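Local coordinates for type II restriction enzyme MunI (PDB 1D02), which recognises the double-stranded DNA sequence 5'-CAATTG-3' and, as a homodimeric type II restriction endonuclease, cleaves it after the first C, at residues L10-L15 / V190-N194; H48-L52 / A133-I137. The protein carries 1 engineered substitution. The contacts are given in a common frame with arbitrary orientation. Numbering follows the deposited sequence.

Overall arrangement
Following the chain from its N terminus, L10-L15 comes first, leading into helix 12-21. Its partner V190-N194 lies in helix 186-197, so contact 1 closes a loop of 174 residues that includes all five strands of the mixed sheet. Contact 2 is nested inside it: H48-L52, in the loop after strand 40-44, meets A133-I137 of helix 128-138. They do not touch, their centres lying about 27 Å apart and their nearest atoms about 13 Å. Contact 1 joins the regions near the two ends of the chain about 18 Å from the DNA at the nearest atoms; contact 2 joins a loop to a helix about 4 Å from the DNA at the nearest atoms and beside the second subunit.

Contact 1 of 2, residues L10-L15 / V190-N194; sequences LNWQAL and VQHFN
L10-L15 enters helix 12-21, and its side chains meet helical V190-N194; the nearest CA pair, L10 and N194, is 8.0 Å apart. L10 is extended (-82/164), with an mt side chain whose CD1 lies 3.6 Å from CG1 of V190 and 4.2 Å from CD2 of F193, at its ring edge. N194, its CA-to-CB bond aimed at L10-L15, lies against L10 and the indole of W12. N11, centre of an inverse gamma turn, is the N-cap: its OD1 accepts from A14 N at 3.0 Å. W12 (chi1 m, chi2 100°) starts sideways, but its indole reaches across, CH2 standing 3.5 Å from CG1 of V190 and 3.8 Å from CG of Q191. L15 (tp) brings CD2 to 3.9 Å from CG2 of V190. V190 (t), compact and branched, fits among them, CG1 toward L10 and W12, CG2 toward L15. V30 and V34 of helix 27-34 touch L15 and V190, completing a three-helix cluster, while H192 turns to W149 and F178 of the sheet.

Contact 2 of 2, residues H48-L52 / A133-I137; sequences HLKNL and AYRTI
One side of a helix receives the leucines of an irregular loop here. A133-I137 is helical throughout, with I137 N bonded to A133 O at 3.0 Å, whereas H48-L52 has no regular structure: H48, L49 and K50 bend the chain (phi/psi -60/-24, -113/25 and -68/-27) before N51 extends it (-120/92). The CA atoms of H48 and I137 stand 7.4 Å apart, those of L49 and A133 8.0 Å.

A133 points its small methyl at the loop; CB lies 4.3 Å from CD2 of L49 and 4.3 Å from CD2 of L52 (mt), so two leucines can converge on one alanine. The CA-to-CB bond of Y134 points sideways, but the long side chain (chi1 -86°, chi2 45°) brings CE1 to 3.6 Å from CD1 of L49. R135 and T136 are out of reach of the loop; the R135 guanidinium instead hydrogen-bonds the carbonyls of I140, D142 and I145. One turn beyond A133, I137 (mt) again faces the loop. CD1 of I137 is 3.5 Å from CD2 of L49 and 3.6 Å from the backbone O of H48, and CG2 of I137 is 3.8 Å from CB of H48. L49, with chi1 m and chi2 near 140°, between wells, therefore sits among A133, Y134 and I137, where a forked apolar side chain can touch all three.

F96 of strand 93-101 packs against L49 and I137 and meets the rings of H48 and Y134 edge-to-face, seating loop and helix on the central sheet of this PDDEXK-clan fold, while A133 also packs on F168 of the second subunit.

Contact 1 of 2, residues L10-L15 / V190-N194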
# COMPACT_ATOMS: atom_id res chain seq x y z
N LEU D 10 -21.03 -3.65 24.26
CA LEU D 10 -19.72 -4.11 24.67
C LEU D 10 -19.59 -4.09 26.21
O LEU D 10 -20.41 -3.46 26.89
CB LEU D 10 -18.65 -3.24 23.99
CG LEU D 10 -18.66 -3.30 22.46
CD1 LEU D 10 -17.44 -2.53 21.89
CD2 LEU D 10 -18.56 -4.75 22.02
N ASN D 11 -18.59 -4.79 26.73
CA ASN D 11 -18.40 -4.87 28.18
C ASN D 11 -17.49 -3.77 28.68
O ASN D 11 -16.32 -4.01 29.01
CB ASN D 11 -17.80 -6.23 28.53
CG ASN D 11 -17.89 -6.55 30.01
OD1 ASN D 11 -18.02 -5.66 30.85
ND2 ASN D 11 -17.76 -7.83 30.34
N TRP D 12 -18.04 -2.56 28.74
CA TRP D 12 -17.29 -1.41 29.15
C TRP D 12 -16.80 -1.52 30.60
O TRP D 12 -15.75 -0.96 30.93
CB TRP D 12 -18.15 -0.16 28.95
CG TRP D 12 -18.49 0.06 27.49
CD1 TRP D 12 -19.68 -0.26 26.86
CD2 TRP D 12 -17.63 0.61 26.47
NE1 TRP D 12 -19.60 0.05 25.52
CE2 TRP D 12 -18.36 0.58 25.25
CE3 TRP D 12 -16.31 1.10 26.47
CZ2 TRP D 12 -17.82 1.05 24.04
CZ3 TRP D 12 -15.77 1.56 25.27
CH2 TRP D 12 -16.52 1.53 24.07
N GLN D 13 -17.54 -2.24 31.45
CA GLN D 13 -17.10 -2.38 32.84
C GLN D 13 -15.82 -3.20 32.93
O GLN D 13 -14.95 -2.90 33.76
CB GLN D 13 -18.20 -3.04 33.69
CG GLN D 13 -19.49 -2.20 33.78
CD GLN D 13 -20.57 -2.71 32.84
OE1 GLN D 13 -20.28 -3.14 31.71
NE2 GLN D 13 -21.84 -2.68 33.30
N ALA D 14 -15.68 -4.23 32.09
CA ALA D 14 -14.48 -5.05 32.12
C ALA D 14 -13.29 -4.21 31.67
O ALA D 14 -12.21 -4.33 32.23
CB ALA D 14 -14.61 -6.27 31.23
N LEU D 15 -13.50 -3.36 30.66
CA LEU D 15 -12.41 -2.49 30.20
C LEU D 15 -12.02 -1.47 31.29
O LEU D 15 -10.82 -1.18 31.51
CB LEU D 15 -12.82 -1.75 28.91
CG LEU D 15 -11.80 -0.74 28.37
CD1 LEU D 15 -10.46 -1.45 28.10
CD2 LEU D 15 -12.29 -0.11 27.09
N VAL D 190 -11.55 1.54 21.53
CA VAL D 190 -12.78 0.74 21.42
C VAL D 190 -13.94 1.60 20.92
O VAL D 190 -14.76 1.13 20.11
CB VAL D 190 -13.15 0.04 22.78
CG1 VAL D 190 -14.42 -0.80 22.60
CG2 VAL D 190 -12.01 -0.89 23.23
N GLN D 191 -14.02 2.86 21.34
CA GLN D 191 -15.11 3.73 20.89
C GLN D 191 -15.06 3.87 19.37
O GLN D 191 -16.11 3.93 18.72
CB GLN D 191 -15.05 5.10 21.55
CG GLN D 191 -15.39 5.05 23.04
CD GLN D 191 -15.27 6.40 23.73
OE1 GLN D 191 -14.31 7.14 23.43
NE2 GLN D 191 -16.12 6.71 24.60
N HIS D 192 -13.87 3.92 18.78
CA HIS D 192 -13.79 4.04 17.32
C HIS D 192 -14.45 2.82 16.69
O HIS D 192 -15.29 2.95 15.79
CB HIS D 192 -12.34 4.15 16.85
CG HIS D 192 -12.21 4.42 15.38
ND1 HIS D 192 -12.30 3.43 14.42
CD2 HIS D 192 -12.07 5.59 14.70
CE1 HIS D 192 -12.23 3.97 13.22
NE2 HIS D 192 -12.09 5.28 13.36
N PHE D 193 -14.06 1.63 17.13
CA PHE D 193 -14.64 0.39 16.61
C PHE D 193 -16.16 0.38 16.87
O PHE D 193 -16.96 0.15 15.97
CB PHE D 193 -14.03 -0.81 17.33
CG PHE D 193 -14.77 -2.10 17.08
CD1 PHE D 193 -14.65 -2.77 15.87
CD2 PHE D 193 -15.60 -2.64 18.07
CE1 PHE D 193 -15.35 -3.97 15.64
CE2 PHE D 193 -16.30 -3.83 17.86
CZ PHE D 193 -16.18 -4.50 16.64
N ASN D 194 -16.55 0.66 18.11
CA ASN D 194 -17.95 0.62 18.50
C ASN D 194 -18.87 1.52 17.68
O ASN D 194 -19.95 1.10 17.22
CB ASN D 194 -18.06 1.01 19.98
CG ASN D 194 -19.42 0.74 20.55
OD1 ASN D 194 -20.05 1.65 21.13
ND2 ASN D 194 -19.90 -0.48 20.41

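Contact 2 of 2, residues H48-L52 / A133-I137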
# COMPACT_ATOMS: atom_id res chain seq x y z
N HIS D 48 -7.08 -16.98 8.77
CA HIS D 48 -8.01 -17.04 7.64
C HIS D 48 -7.45 -16.76 6.27
O HIS D 48 -8.02 -17.19 5.28
CB HIS D 48 -9.18 -16.06 7.86
CG HIS D 48 -9.80 -16.17 9.22
ND1 HIS D 48 -9.16 -15.76 10.36
CD2 HIS D 48 -10.99 -16.69 9.62
CE1 HIS D 48 -9.92 -16.01 11.41
NE2 HIS D 48 -11.04 -16.58 10.98
N LEU D 49 -6.35 -16.03 6.22
CA LEU D 49 -5.73 -15.62 4.96
C LEU D 49 -4.37 -16.30 4.73
O LEU D 49 -3.53 -15.78 3.99
CB LEU D 49 -5.57 -14.09 4.98
CG LEU D 49 -6.90 -13.31 5.00
CD1 LEU D 49 -6.80 -12.11 5.93
CD2 LEU D 49 -7.26 -12.86 3.58
N LYS D 50 -4.17 -17.45 5.36
CA LYS D 50 -2.93 -18.20 5.26
C LYS D 50 -2.68 -18.79 3.86
O LYS D 50 -1.53 -19.01 3.48
CB LYS D 50 -2.97 -19.36 6.28
CG LYS D 50 -1.72 -20.24 6.40
CD LYS D 50 -2.09 -21.61 7.04
CE LYS D 50 -1.49 -21.84 8.43
NZ LYS D 50 0.01 -21.89 8.45
N ASN D 51 -3.75 -19.04 3.09
CA ASN D 51 -3.59 -19.71 1.79
C ASN D 51 -4.12 -18.83 0.67
O ASN D 51 -5.31 -18.88 0.35
CB ASN D 51 -4.36 -21.05 1.85
CG ASN D 51 -4.15 -21.91 0.62
OD1 ASN D 51 -3.42 -21.55 -0.29
ND2 ASN D 51 -4.81 -23.07 0.58
N LEU D 52 -3.24 -18.02 0.07
CA LEU D 52 -3.65 -17.11 -0.97
C LEU D 52 -2.95 -17.13 -2.32
O LEU D 52 -3.60 -16.98 -3.38
CB LEU D 52 -3.51 -15.66 -0.50
CG LEU D 52 -4.26 -15.10 0.69
CD1 LEU D 52 -3.86 -13.62 0.85
CD2 LEU D 52 -5.76 -15.24 0.45
N ALA D 133 -10.10 -10.54 -1.50
CA ALA D 133 -9.93 -11.65 -0.57
C ALA D 133 -10.54 -11.34 0.82
O ALA D 133 -11.23 -12.18 1.43
CB ALA D 133 -8.45 -11.98 -0.42
N TYR D 134 -10.28 -10.13 1.31
CA TYR D 134 -10.79 -9.72 2.62
C TYR D 134 -12.32 -9.66 2.63
O TYR D 134 -12.96 -10.13 3.58
CB TYR D 134 -10.24 -8.34 3.00
CG TYR D 134 -8.88 -8.37 3.69
CD1 TYR D 134 -7.84 -9.16 3.22
CD2 TYR D 134 -8.65 -7.59 4.83
CE1 TYR D 134 -6.60 -9.19 3.88
CE2 TYR D 134 -7.42 -7.61 5.48
CZ TYR D 134 -6.41 -8.41 5.00
OH TYR D 134 -5.22 -8.46 5.70
N ARG D 135 -12.90 -9.09 1.59
CA ARG D 135 -14.36 -9.00 1.54
C ARG D 135 -15.00 -10.39 1.42
O ARG D 135 -16.06 -10.64 2.03
CB ARG D 135 -14.81 -8.10 0.38
CG ARG D 135 -14.51 -6.61 0.60
CD ARG D 135 -15.31 -5.79 -0.40
NE ARG D 135 -15.05 -4.35 -0.37
CZ ARG D 135 -15.59 -3.47 0.48
NH1 ARG D 135 -16.45 -3.87 1.44
NH2 ARG D 135 -15.36 -2.18 0.31
N THR D 136 -14.38 -11.30 0.68
CA THR D 136 -14.92 -12.66 0.53
C THR D 136 -14.86 -13.42 1.85
O THR D 136 -15.84 -14.05 2.27
CB THR D 136 -14.11 -13.49 -0.51
OG1 THR D 136 -14.29 -12.92 -1.80
CG2 THR D 136 -14.55 -14.97 -0.50
N ILE D 137 -13.72 -13.34 2.51
CA ILE D 137 -13.55 -14.08 3.75
C ILE D 137 -14.31 -13.48 4.92
O ILE D 137 -15.05 -14.17 5.60
CB ILE D 137 -12.04 -14.21 4.07
CG1 ILE D 137 -11.38 -15.06 2.99
CG2 ILE D 137 -11.84 -14.90 5.46
CD1 ILE D 137 -9.85 -15.08 3.03